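Local coordinates for PaaX domain-containing protein, C-domain protein (Mycobacterium tuberculosis, PDB 3KFW) that is of uncharacterised function but probably acts as a PaaX-like transcriptional repressor, with a predicted helix-turn-helix domain and a Cas2-like central domain, at residues A152-A155 / G156-D160; D209-G212 / A213-A217. All coordinates share one frame; numbering follows the deposited sequence.

Interaction 1 of 2, residues A152-A155 / G156-D160; sequences ADLA and GQLWD
Leu154 and Leu158, one turn apart near the C-terminal end of helix 151-158, cross obliquely on the buried side of this short helix, which follows strand 141-147 of the Cas2-like antiparallel sheet. CG of Leu154 comes within 4.1 Å of CD1 of Leu158. The two chains leave the backbone differently: CG of Leu154 stands anti to its own N (chi1 -176°), whereas CG of Leu158 lies beside its N, and both side chains reach Trp88 and Leu118 of the sheet. Leu154 O accepts two N-H groups, nearly in line from Leu158 N at 2.9 Å and from well above the carbonyl plane from Gln157 N, a doubling that suits a helix about to end. Asp153 forms a salt bridge with Arg142 of the third subunit, and Asp160, at the N-cap of helix 161-177, another with Arg101 of the second subunit. CB of Leu158 lies 3.6 Å above one face of the indole of Trp159, the first non-helical residue, while the six-membered ring reaches back alongside Ala155, CZ3 of Trp159 standing 4.2 Å from CB of Ala155. Near the ring plane, Ala155 O meets the edge at Trp159 CE3, 3.3 Å away, and also accepts Trp159 N.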
loop_
_atom_site.group_PDB
_atom_site.type_symbol
_atom_site.label_atom_id
_atom_site.label_comp_id
_atom_site.label_asym_id
_atom_site.label_seq_id
_atom_site.Cartn_x
_atom_site.Cartn_y
_atom_site.Cartn_z
ATOM N N ALA A 152 0.071 17.044 18.140
ATOM C CA ALA A 152 -1.370 17.073 18.429
ATOM C C ALA A 152 -2.108 16.924 17.120
ATOM O O ALA A 152 -3.272 16.434 17.051
ATOM C CB ALA A 152 -1.782 18.385 19.087
ATOM N N ASP A 153 -1.443 17.367 16.064
ATOM C CA ASP A 153 -2.048 17.267 14.784
ATOM C C ASP A 153 -1.960 15.826 14.319
ATOM O O ASP A 153 -2.976 15.253 13.926
ATOM C CB ASP A 153 -1.418 18.213 13.760
ATOM C CG ASP A 153 -2.153 18.157 12.464
ATOM O OD1 ASP A 153 -3.398 18.194 12.537
ATOM O OD2 ASP A 153 -1.540 18.009 11.388
ATOM N N LEU A 154 -0.755 15.244 14.358
ATOM C CA LEU A 154 -0.601 13.800 14.122
ATOM C C LEU A 154 -1.669 12.967 14.902
ATOM O O LEU A 154 -2.502 12.269 14.292
ATOM C CB LEU A 154 0.818 13.370 14.493
ATOM C CG LEU A 154 1.137 11.905 14.204
ATOM C CD1 LEU A 154 0.750 11.712 12.786
ATOM C CD2 LEU A 154 2.614 11.665 14.369
ATOM N N ALA A 155 -1.697 13.109 16.227
ATOM C CA ALA A 155 -2.727 12.428 17.038
ATOM C C ALA A 155 -4.118 12.557 16.431
ATOM O O ALA A 155 -4.815 11.561 16.296
ATOM C CB ALA A 155 -2.699 12.881 18.572
ATOM N N GLY A 156 -4.493 13.767 16.009
ATOM C CA GLY A 156 -5.812 14.018 15.393
ATOM C C GLY A 156 -6.015 13.341 14.042
ATOM O O GLY A 156 -7.154 13.205 13.554
ATOM N N GLN A 157 -4.901 12.902 13.456
ATOM C CA GLN A 157 -4.866 12.267 12.118
ATOM C C GLN A 157 -4.903 10.702 12.239
ATOM O O GLN A 157 -5.568 10.037 11.470
ATOM C CB GLN A 157 -3.604 12.777 11.394
ATOM C CG GLN A 157 -3.663 13.064 9.922
ATOM C CD GLN A 157 -4.775 14.052 9.507
ATOM O OE1 GLN A 157 -4.912 15.152 10.059
ATOM N NE2 GLN A 157 -5.586 13.628 8.527
ATOM N N LEU A 158 -4.237 10.151 13.263
ATOM C CA LEU A 158 -4.290 8.755 13.607
ATOM C C LEU A 158 -5.633 8.301 14.199
ATOM O O LEU A 158 -6.106 7.182 13.931
ATOM C CB LEU A 158 -3.204 8.489 14.629
ATOM C CG LEU A 158 -1.739 8.762 14.321
ATOM C CD1 LEU A 158 -0.972 8.624 15.589
ATOM C CD2 LEU A 158 -1.181 7.824 13.240
ATOM N N TRP A 159 -6.234 9.107 15.079
ATOM C CA TRP A 159 -7.563 8.745 15.633
ATOM C C TRP A 159 -8.623 9.840 15.370
ATOM O O TRP A 159 -8.276 11.033 15.215
ATOM C CB TRP A 159 -7.445 8.570 17.127
ATOM C CG TRP A 159 -6.470 7.526 17.523
ATOM C CD1 TRP A 159 -6.694 6.147 17.623
ATOM C CD2 TRP A 159 -5.111 7.744 17.918
ATOM N NE1 TRP A 159 -5.535 5.521 18.053
ATOM C CE2 TRP A 159 -4.554 6.458 18.242
ATOM C CE3 TRP A 159 -4.321 8.884 18.075
ATOM C CZ2 TRP A 159 -3.230 6.301 18.671
ATOM C CZ3 TRP A 159 -2.993 8.730 18.518
ATOM C CH2 TRP A 159 -2.465 7.441 18.794
ATOM N N ASP A 160 -9.889 9.427 15.331
ATOM C CA ASP A 160 -10.997 10.318 15.235
ATOM C C ASP A 160 -11.220 10.881 16.637
ATOM O O ASP A 160 -12.025 10.380 17.385
ATOM C CB ASP A 160 -12.241 9.551 14.752
ATOM C CG ASP A 160 -13.510 10.449 14.650
ATOM O OD1 ASP A 160 -13.428 11.673 14.857
ATOM O OD2 ASP A 160 -14.611 9.928 14.392
#

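Interaction 2 of 2, residues D209-G212 / A213-A217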
loop_
_atom_site.group_PDB
_atom_site.type_symbol
_atom_site.label_atom_id
_atom_site.label_comp_id
_atom_site.label_asym_id
_atom_site.label_seq_id
_atom_site.Cartn_x
_atom_site.Cartn_y
_atom_site.Cartn_z
ATOM N N ASP A 209 -11.819 19.182 26.132
ATOM C CA ASP A 209 -13.119 18.532 26.209
ATOM C C ASP A 209 -13.000 16.984 26.135
ATOM O O ASP A 209 -13.987 16.314 25.889
ATOM C CB ASP A 209 -14.136 19.096 25.200
ATOM C CG ASP A 209 -13.724 18.879 23.732
ATOM O OD1 ASP A 209 -12.505 18.628 23.486
ATOM O OD2 ASP A 209 -14.628 18.954 22.824
ATOM N N TRP A 210 -11.817 16.434 26.395
ATOM C CA TRP A 210 -11.640 14.990 26.414
ATOM C C TRP A 210 -12.436 14.319 27.596
ATOM O O TRP A 210 -12.204 14.669 28.766
ATOM C CB TRP A 210 -10.144 14.674 26.522
ATOM C CG TRP A 210 -9.850 13.240 26.318
ATOM C CD1 TRP A 210 -9.538 12.323 27.285
ATOM C CD2 TRP A 210 -9.842 12.516 25.053
ATOM N NE1 TRP A 210 -9.336 11.084 26.706
ATOM C CE2 TRP A 210 -9.520 11.161 25.354
ATOM C CE3 TRP A 210 -10.090 12.881 23.719
ATOM C CZ2 TRP A 210 -9.425 10.173 24.370
ATOM C CZ3 TRP A 210 -10.003 11.911 22.725
ATOM C CH2 TRP A 210 -9.669 10.562 23.052
ATOM N N PRO A 211 -13.375 13.386 27.292
ATOM C CA PRO A 211 -14.228 12.728 28.323
ATOM C C PRO A 211 -13.636 11.499 29.070
ATOM O O PRO A 211 -14.357 10.855 29.807
ATOM C CB PRO A 211 -15.485 12.289 27.520
ATOM C CG PRO A 211 -14.952 11.977 26.141
ATOM C CD PRO A 211 -13.756 12.961 25.923
ATOM N N GLY A 212 -12.348 11.203 28.916
ATOM C CA GLY A 212 -11.715 10.002 29.513
ATOM C C GLY A 212 -11.892 9.858 31.014
ATOM O O GLY A 212 -12.403 8.830 31.497
ATOM N N ALA A 213 -11.488 10.884 31.750
ATOM C CA ALA A 213 -11.576 10.925 33.214
ATOM C C ALA A 213 -13.028 10.845 33.735
ATOM O O ALA A 213 -13.320 10.137 34.747
ATOM C CB ALA A 213 -10.880 12.166 33.744
ATOM N N GLY A 214 -13.915 11.585 33.049
ATOM C CA GLY A 214 -15.353 11.541 33.305
ATOM C C GLY A 214 -15.857 10.115 33.132
ATOM O O GLY A 214 -16.627 9.621 33.965
ATOM N N LEU A 215 -15.418 9.438 32.062
ATOM C CA LEU A 215 -15.908 8.071 31.784
ATOM C C LEU A 215 -15.384 7.047 32.814
ATOM O O LEU A 215 -16.143 6.247 33.309
ATOM C CB LEU A 215 -15.621 7.653 30.341
ATOM C CG LEU A 215 -16.399 8.314 29.175
ATOM C CD1 LEU A 215 -15.626 8.223 27.868
ATOM C CD2 LEU A 215 -17.784 7.731 28.982
ATOM N N ARG A 216 -14.104 7.112 33.176
ATOM C CA ARG A 216 -13.550 6.315 34.278
ATOM C C ARG A 216 -14.238 6.532 35.642
ATOM O O ARG A 216 -14.549 5.526 36.324
ATOM C CB ARG A 216 -12.029 6.525 34.407
ATOM C CG ARG A 216 -11.283 5.826 33.336
ATOM C CD ARG A 216 -9.814 6.184 33.257
ATOM N NE ARG A 216 -9.327 5.542 32.040
ATOM C CZ ARG A 216 -9.108 6.185 30.885
ATOM N NH1 ARG A 216 -9.269 7.508 30.844
ATOM N NH2 ARG A 216 -8.713 5.502 29.791
ATOM N N ALA A 217 -14.463 7.788 36.051
ATOM C CA ALA A 217 -15.187 8.108 37.314
ATOM C C ALA A 217 -16.608 7.505 37.368
ATOM O O ALA A 217 -17.018 6.943 38.402
ATOM C CB ALA A 217 -15.225 9.616 37.593
#
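Pro211 and Leu215 make the apolar part of this contact, lying side by side and pointing the same way, with CB of the proline 4.1 Å from CD1 of the leucine. Leu215 has its CG beside the backbone N (chi1 -70°), which places the branch beside the carbonyl oxygen of Pro211, CG and O being 3.3 Å apart. The leucine also packs on Met191, His194 and Leu195 of helix 181-195, while Pro211 itself touches Trp164 of helix 161-177. The ring of Trp210 has CD of Pro211 above one face, 3.8 Å from its plane and toward the rim, and stacks with Trp164.

Backbone hydrogen bonds open helix 212-234, with Pro211 at the N-cap position. Pro211 O takes Leu215 N at 2.9 Å, and Gly212 O takes Arg216 N at the same length in an almost straight bond (N-H...O 173°). These bonds mark the change from the loop into the long terminal helix of the PaaX-like C-terminal region.

Polar side-chain contacts centre on Arg216. Its chain is extended from CG to NE and runs back past the first turn, bringing NH1 to 3.5 Å from both O and C of Gly212, with that oxygen oblique to the guanidinium plane. Gly212, having no side chain, fits in the narrow space beside Arg216 NH1 and the Trp210 indole nitrogen NE1. Two partners fix the far end of the arginine: NH2 forms a salt bridge with Asp198, and NE donates to the backbone oxygen of Met77.

Interaction 1 ends a helix and interaction 2 begins one, and they follow each other in series along the chain. Their centres are about 18 Å apart and their nearest atoms about 6 Å, so they do not touch directly. Pro199 lies between them, touched by Trp159 from 152-160 and by Trp210 from 209-217. Helix 161-177 also joins the two: Asp160 caps it through Gly163, and it also carries residues that Trp210 and Pro211 rest on. The surroundings differ, since interaction 1 meets two other subunits whereas no other chain of the assembly touches the segments of interaction 2. Interaction 1 is also the more peripheral, its centre about 22 Å from the centre of the chain, against about 14 Å for interaction 2.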